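TRAP dicarboxylate transporter, DctP subunit (Anaerococcus prevoti, PDB 4N91) binds D-glucuronate, as either anomer, in the cleft between its two lobes and probably delivers it to a TRAP-type membrane transporter. Local coordinates at residues S76-V81 and E100-V105; T181-M186 and A193-F198. All blocks are in the same frame, centred on the assembly; numbering follows the deposited sequence.

Contact 1. Residues S76-V81 and E100-V105; sequences SQIDMV and ETFNDV. With BDP (beta-D-glucopyranuronic acid), chain C.
A small apolar contact, in which Phe-102 reaches from the loop after helix 96-99 onto the start of helix 77-86, joins that loop to the helix in this TRAP solute-binding protein, beside the sugar cleft. The helix packs against the five-stranded mixed sheet, where Met-80 and Val-81 touch strand 91-95. The side chains of Val-81 and Phe-102 point at each other: CG1 of Val-81 lies over one face of the ring in a CH-pi contact, 3.8 Å from the centroid and 22° off the normal. It is displaced toward the rim, with Phe-102 CZ the nearest ring atom at 3.5 Å. Val-81 has CG1 anti to the backbone N (chi1 174°), and this points the methyl at the phenyl ring. Ile-78, one turn earlier, meets the ring at its edge, close to its plane, where CD1 stands 4.0 Å from CE1 of Phe-102. Ile-98 of helix 96-99 touches both aliphatic side chains.

The same helix start serves the ligand. Gln-77 is the first residue of the helix, and its extended chain sends NE2 to O3 of the beta-D-glucuronate at 3.0 Å, with a fairly straight N-H...O angle of 157°. Its OE1 accepts from the backbone N of Ser-95, which fixes the rotation of the amide and turns the NH2 to the sugar. Just before it, Ser-76 caps the helix in a capping box with Asp-79: Asp-79 N donates to Ser-76 OG at 3.3 Å, while Ser-76 N reaches Asp-79 OD2 at 3.1 Å from above the carboxylate plane.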
loop_
_atom_site.group_PDB
_atom_site.type_symbol
_atom_site.label_atom_id
_atom_site.label_comp_id
_atom_site.label_asym_id
_atom_site.label_seq_id
_atom_site.Cartn_x
_atom_site.Cartn_y
_atom_site.Cartn_z
ATOM N N SER A 76 12.725 -6.337 -4.536
ATOM C CA SER A 76 11.480 -6.340 -3.805
ATOM C C SER A 76 11.316 -5.005 -3.069
ATOM O O SER A 76 12.261 -4.215 -2.956
ATOM C CB SER A 76 11.533 -7.466 -2.773
ATOM O OG SER A 76 12.471 -7.108 -1.770
ATOM N N GLN A 77 10.119 -4.719 -2.578
ATOM C CA GLN A 77 9.899 -3.451 -1.915
ATOM C C GLN A 77 10.845 -3.247 -0.724
ATOM O O GLN A 77 11.408 -2.162 -0.514
ATOM C CB GLN A 77 8.448 -3.375 -1.452
ATOM C CG GLN A 77 7.829 -2.113 -1.710
ATOM C CD GLN A 77 6.343 -2.147 -1.433
ATOM O OE1 GLN A 77 5.939 -2.417 -0.319
ATOM N NE2 GLN A 77 5.546 -1.829 -2.427
ATOM N N ILE A 78 11.035 -4.298 0.061
ATOM C CA ILE A 78 11.990 -4.217 1.178
ATOM C C ILE A 78 13.398 -3.861 0.707
ATOM O O ILE A 78 14.029 -3.010 1.333
ATOM C CB ILE A 78 12.044 -5.530 1.995
ATOM C CG1 ILE A 78 10.999 -5.475 3.091
ATOM C CG2 ILE A 78 13.417 -5.707 2.626
ATOM C CD1 ILE A 78 11.344 -4.476 4.243
ATOM N N ASP A 79 13.866 -4.483 -0.382
ATOM C CA ASP A 79 15.150 -4.185 -1.062
ATOM C C ASP A 79 15.183 -2.653 -1.364
ATOM O O ASP A 79 16.144 -1.941 -1.038
ATOM C CB ASP A 79 15.281 -4.912 -2.444
ATOM C CG ASP A 79 15.620 -6.433 -2.371
ATOM O OD1 ASP A 79 15.998 -6.965 -1.292
ATOM O OD2 ASP A 79 15.497 -7.114 -3.465
HETATM N N MSE A 80 14.117 -2.164 -1.998
HETATM C CA MSE A 80 14.074 -0.780 -2.486
HETATM C C MSE A 80 14.065 0.241 -1.356
HETATM O O MSE A 80 14.701 1.285 -1.477
HETATM C CB MSE A 80 12.863 -0.560 -3.404
HETATM C CG MSE A 80 12.997 -1.291 -4.702
HETATM SE SE MSE A 80 11.606 -0.747 -5.983
HETATM C CE MSE A 80 10.142 -1.844 -5.277
ATOM N N VAL A 81 13.344 -0.029 -0.274
ATOM C CA VAL A 81 13.327 0.908 0.849
ATOM C C VAL A 81 14.760 1.059 1.383
ATOM O O VAL A 81 15.215 2.182 1.670
ATOM C CB VAL A 81 12.388 0.476 1.957
ATOM C CG1 VAL A 81 12.503 1.405 3.181
ATOM C CG2 VAL A 81 10.954 0.468 1.454
ATOM N N GLU A 100 6.119 0.354 8.898
ATOM C CA GLU A 100 6.044 0.240 10.353
ATOM C C GLU A 100 7.252 -0.442 10.981
ATOM O O GLU A 100 7.477 -0.288 12.157
ATOM C CB GLU A 100 4.753 -0.470 10.774
ATOM C CG GLU A 100 4.678 -1.920 10.361
ATOM C CD GLU A 100 3.394 -2.622 10.803
ATOM O OE1 GLU A 100 2.388 -1.942 11.144
ATOM O OE2 GLU A 100 3.401 -3.872 10.791
ATOM N N THR A 101 8.026 -1.189 10.200
ATOM C CA THR A 101 9.231 -1.826 10.710
ATOM C C THR A 101 10.422 -0.864 10.694
ATOM O O THR A 101 11.446 -1.150 11.286
ATOM C CB THR A 101 9.581 -3.137 9.947
ATOM O OG1 THR A 101 9.889 -2.858 8.575
ATOM C CG2 THR A 101 8.425 -4.117 10.014
ATOM N N PHE A 102 10.260 0.279 10.036
ATOM C CA PHE A 102 11.284 1.316 10.003
ATOM C C PHE A 102 11.026 2.389 11.053
ATOM O O PHE A 102 11.969 2.972 11.585
ATOM C CB PHE A 102 11.394 1.933 8.592
ATOM C CG PHE A 102 11.934 0.971 7.581
ATOM C CD1 PHE A 102 11.102 0.042 6.982
ATOM C CD2 PHE A 102 13.286 0.943 7.277
ATOM C CE1 PHE A 102 11.613 -0.886 6.070
ATOM C CE2 PHE A 102 13.791 0.022 6.372
ATOM C CZ PHE A 102 12.954 -0.880 5.769
ATOM N N ASN A 103 9.759 2.653 11.338
ATOM C CA ASN A 103 9.361 3.515 12.455
ATOM C C ASN A 103 7.948 3.139 12.840
ATOM O O ASN A 103 7.070 3.024 11.983
ATOM C CB ASN A 103 9.423 4.989 12.091
ATOM C CG ASN A 103 9.270 5.912 13.290
ATOM O OD1 ASN A 103 8.191 6.057 13.863
ATOM N ND2 ASN A 103 10.361 6.569 13.656
ATOM N N ASP A 104 7.711 2.954 14.135
ATOM C CA ASP A 104 6.428 2.435 14.580
ATOM C C ASP A 104 5.233 3.362 14.336
ATOM O O ASP A 104 4.102 2.897 14.349
ATOM C CB ASP A 104 6.477 2.017 16.058
ATOM C CG ASP A 104 6.642 3.187 17.025
ATOM O OD1 ASP A 104 6.480 4.374 16.660
ATOM O OD2 ASP A 104 6.920 2.903 18.213
ATOM N N VAL A 105 5.452 4.658 14.133
ATOM C CA VAL A 105 4.316 5.541 13.956
ATOM C C VAL A 105 3.552 5.248 12.654
ATOM O O VAL A 105 2.371 5.575 12.540
ATOM C CB VAL A 105 4.694 7.027 14.051
ATOM C CG1 VAL A 105 5.257 7.543 12.752
ATOM C CG2 VAL A 105 3.475 7.844 14.457
HETATM C C1 BDP C . -0.425 -3.785 -3.380
HETATM C C2 BDP C . 0.324 -2.583 -3.031
HETATM C C3 BDP C . 1.800 -2.843 -3.125
HETATM C C4 BDP C . 2.195 -3.908 -2.256
HETATM C C5 BDP C . 1.394 -5.113 -2.563
HETATM C C6 BDP C . 1.661 -6.259 -1.555
HETATM O O2 BDP C . 0.041 -1.702 -4.190
HETATM O O3 BDP C . 2.543 -1.620 -2.811
HETATM O O4 BDP C . 3.500 -4.186 -2.284
HETATM O O5 BDP C . -0.044 -4.820 -2.473
HETATM O O6A BDP C . 2.857 -6.607 -1.448
HETATM O O1 BDP C . -1.803 -3.541 -2.997
HETATM O O6B BDP C . 0.689 -6.904 -1.099
#

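Contact 2. Residues T181-M186 and A193-F198; sequences TNVRMM and ASPMGF. With BDP (beta-D-glucopyranuronic acid), chain C.
The methyl of Ala-193 packs between Val-183 and Met-186, one turn apart on helix 180-188. Its CB is 3.8 Å from CG of Met-186 and 4.1 Å from CG2 of Val-183. That same Val-183 methyl also reaches the proline ring, with CG2 4.1 Å from CG of Pro-195; the valine and proline side chains stand roughly perpendicular. Met-186, a selenomethionine, touches Ala-193 with the near part of its chain, then bends at chi2 and chi3 (-51° and -48°); its end turns away from Ala-193, and the side chain also packs on Ile-174 and Val-176.

Helix 180-188 is the crossover between parallel strands 173-176 and 192-195 of a beta-alpha-beta unit; segments 181-186 and 193-195 run nearly antiparallel (160°), axes 8.4 Å apart. Backbone hydrogen bonds join Ser-194 to Ile-174 and Val-176, and Met-196, just past the strand, to Val-176. Farther on, Phe-198 enters the pocket: C5 of the beta-D-glucuronate sits 3.6 Å above its ring plane, over the centre. Met-196 O accepts from Arg-175 NH2, whose NH1 binds the sugar. With no hydrogen bond across it, the helix-strand contact is held by apolar packing; the polar grip on the sugar comes from residues such as Arg-175.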
loop_
_atom_site.group_PDB
_atom_site.type_symbol
_atom_site.label_atom_id
_atom_site.label_comp_id
_atom_site.label_asym_id
_atom_site.label_seq_id
_atom_site.Cartn_x
_atom_site.Cartn_y
_atom_site.Cartn_z
ATOM N N THR A 181 2.008 -6.083 12.076
ATOM C CA THR A 181 0.582 -5.829 12.279
ATOM C C THR A 181 -0.267 -6.878 11.571
ATOM O O THR A 181 -1.172 -7.483 12.167
ATOM C CB THR A 181 0.207 -4.414 11.789
ATOM O OG1 THR A 181 0.767 -3.468 12.687
ATOM C CG2 THR A 181 -1.302 -4.255 11.717
ATOM N N ASN A 182 0.068 -7.162 10.314
ATOM C CA ASN A 182 -0.674 -8.152 9.560
ATOM C C ASN A 182 -0.475 -9.565 10.069
ATOM O O ASN A 182 -1.389 -10.383 10.003
ATOM C CB ASN A 182 -0.378 -8.040 8.064
ATOM C CG ASN A 182 -1.086 -6.844 7.449
ATOM O OD1 ASN A 182 -0.582 -5.732 7.481
ATOM N ND2 ASN A 182 -2.290 -7.074 6.930
ATOM N N VAL A 183 0.715 -9.880 10.554
ATOM C CA VAL A 183 0.901 -11.186 11.177
ATOM C C VAL A 183 -0.041 -11.353 12.380
ATOM O O VAL A 183 -0.713 -12.374 12.529
ATOM C CB VAL A 183 2.342 -11.385 11.593
ATOM C CG1 VAL A 183 2.489 -12.649 12.446
ATOM C CG2 VAL A 183 3.222 -11.453 10.352
ATOM N N ARG A 184 -0.088 -10.341 13.247
ATOM C CA ARG A 184 -0.971 -10.380 14.401
ATOM C C ARG A 184 -2.445 -10.470 13.978
ATOM O O ARG A 184 -3.228 -11.175 14.594
ATOM C CB ARG A 184 -0.740 -9.163 15.295
ATOM C CG ARG A 184 -1.624 -9.105 16.511
ATOM C CD ARG A 184 -1.410 -10.256 17.459
ATOM N NE ARG A 184 -2.210 -10.050 18.667
ATOM C CZ ARG A 184 -2.658 -11.025 19.448
ATOM N NH1 ARG A 184 -2.374 -12.297 19.174
ATOM N NH2 ARG A 184 -3.399 -10.722 20.509
HETATM N N MSE A 185 -2.818 -9.759 12.922
HETATM C CA MSE A 185 -4.180 -9.837 12.419
HETATM C C MSE A 185 -4.528 -11.281 12.042
HETATM O O MSE A 185 -5.637 -11.760 12.334
HETATM C CB MSE A 185 -4.356 -8.921 11.207
HETATM C CG MSE A 185 -5.790 -8.859 10.724
HETATM SE SE MSE A 185 -5.946 -7.792 9.078
HETATM C CE MSE A 185 -5.155 -9.074 7.816
HETATM N N MSE A 186 -3.602 -11.991 11.389
HETATM C CA MSE A 186 -3.909 -13.367 10.982
HETATM C C MSE A 186 -4.041 -14.256 12.217
HETATM O O MSE A 186 -4.905 -15.136 12.244
HETATM C CB MSE A 186 -2.875 -13.958 10.032
HETATM C CG MSE A 186 -2.712 -13.194 8.733
HETATM SE SE MSE A 186 -4.410 -12.831 7.788
HETATM C CE MSE A 186 -5.206 -14.560 7.850
ATOM N N ALA A 193 -0.011 -16.571 9.202
ATOM C CA ALA A 193 0.547 -15.681 8.194
ATOM C C ALA A 193 1.822 -16.219 7.562
ATOM O O ALA A 193 2.686 -16.764 8.243
ATOM C CB ALA A 193 0.855 -14.359 8.815
ATOM N N SER A 194 1.979 -15.961 6.267
ATOM C CA SER A 194 3.208 -16.246 5.564
ATOM C C SER A 194 3.684 -14.977 4.913
ATOM O O SER A 194 3.313 -14.678 3.794
ATOM C CB SER A 194 2.995 -17.296 4.464
ATOM O OG SER A 194 2.811 -18.560 5.034
ATOM N N PRO A 195 4.533 -14.223 5.608
ATOM C CA PRO A 195 5.002 -12.950 5.022
ATOM C C PRO A 195 6.018 -13.176 3.913
ATOM O O PRO A 195 6.919 -13.994 4.084
ATOM C CB PRO A 195 5.671 -12.229 6.189
ATOM C CG PRO A 195 5.486 -13.114 7.376
ATOM C CD PRO A 195 4.997 -14.429 6.980
HETATM N N MSE A 196 5.861 -12.479 2.793
HETATM C CA MSE A 196 6.809 -12.584 1.681
HETATM C C MSE A 196 6.556 -11.430 0.732
HETATM O O MSE A 196 5.500 -10.786 0.786
HETATM C CB MSE A 196 6.635 -13.903 0.924
HETATM C CG MSE A 196 5.296 -13.991 0.220
HETATM SE SE MSE A 196 4.950 -15.737 -0.605
HETATM C CE MSE A 196 4.721 -16.770 0.974
ATOM N N GLY A 197 7.519 -11.170 -0.141
ATOM C CA GLY A 197 7.393 -10.102 -1.105
ATOM C C GLY A 197 6.365 -10.355 -2.192
ATOM O O GLY A 197 6.058 -11.481 -2.520
ATOM N N PHE A 198 5.841 -9.270 -2.734
ATOM C CA PHE A 198 4.681 -9.320 -3.628
ATOM C C PHE A 198 4.970 -10.170 -4.861
ATOM O O PHE A 198 4.124 -10.933 -5.314
ATOM C CB PHE A 198 4.330 -7.894 -3.998
ATOM C CG PHE A 198 2.996 -7.716 -4.687
ATOM C CD1 PHE A 198 1.861 -8.365 -4.233
ATOM C CD2 PHE A 198 2.877 -6.839 -5.740
ATOM C CE1 PHE A 198 0.639 -8.169 -4.841
ATOM C CE2 PHE A 198 1.643 -6.640 -6.359
ATOM C CZ PHE A 198 0.539 -7.290 -5.905
HETATM C C1 BDP C . -0.425 -3.785 -3.380
HETATM C C2 BDP C . 0.324 -2.583 -3.031
HETATM C C3 BDP C . 1.800 -2.843 -3.125
HETATM C C4 BDP C . 2.195 -3.908 -2.256
HETATM C C5 BDP C . 1.394 -5.113 -2.563
HETATM C C6 BDP C . 1.661 -6.259 -1.555
HETATM O O2 BDP C . 0.041 -1.702 -4.190
HETATM O O3 BDP C . 2.543 -1.620 -2.811
HETATM O O4 BDP C . 3.500 -4.186 -2.284
HETATM O O5 BDP C . -0.044 -4.820 -2.473
HETATM O O6A BDP C . 2.857 -6.607 -1.448
HETATM O O1 BDP C . -1.803 -3.541 -2.997
HETATM O O6B BDP C . 0.689 -6.904 -1.099
#

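Both segments of contact 1 come earlier in the chain than those of contact 2, and the centres lie 14 Å apart. Contact 1 joins helix 77-86, next to the five-stranded sheet, to the loop after helix 96-99; contact 2 lies in the beta-alpha-beta unit 173-176, 180-188, 192-195. They meet directly where OE1 of Glu-100 and OG1 of Thr-181 stand 2.7 Å apart, a probable hydrogen bond, and Glu-100 OE2 also bonds Ser-179 just before that helix. Both contribute to the same sugar: Gln-77 from the first, Phe-198 from the second. Glucuronate is therefore held by residues from both parts of the fold, consistent with the closed, ligand-bound form of a solute-binding protein.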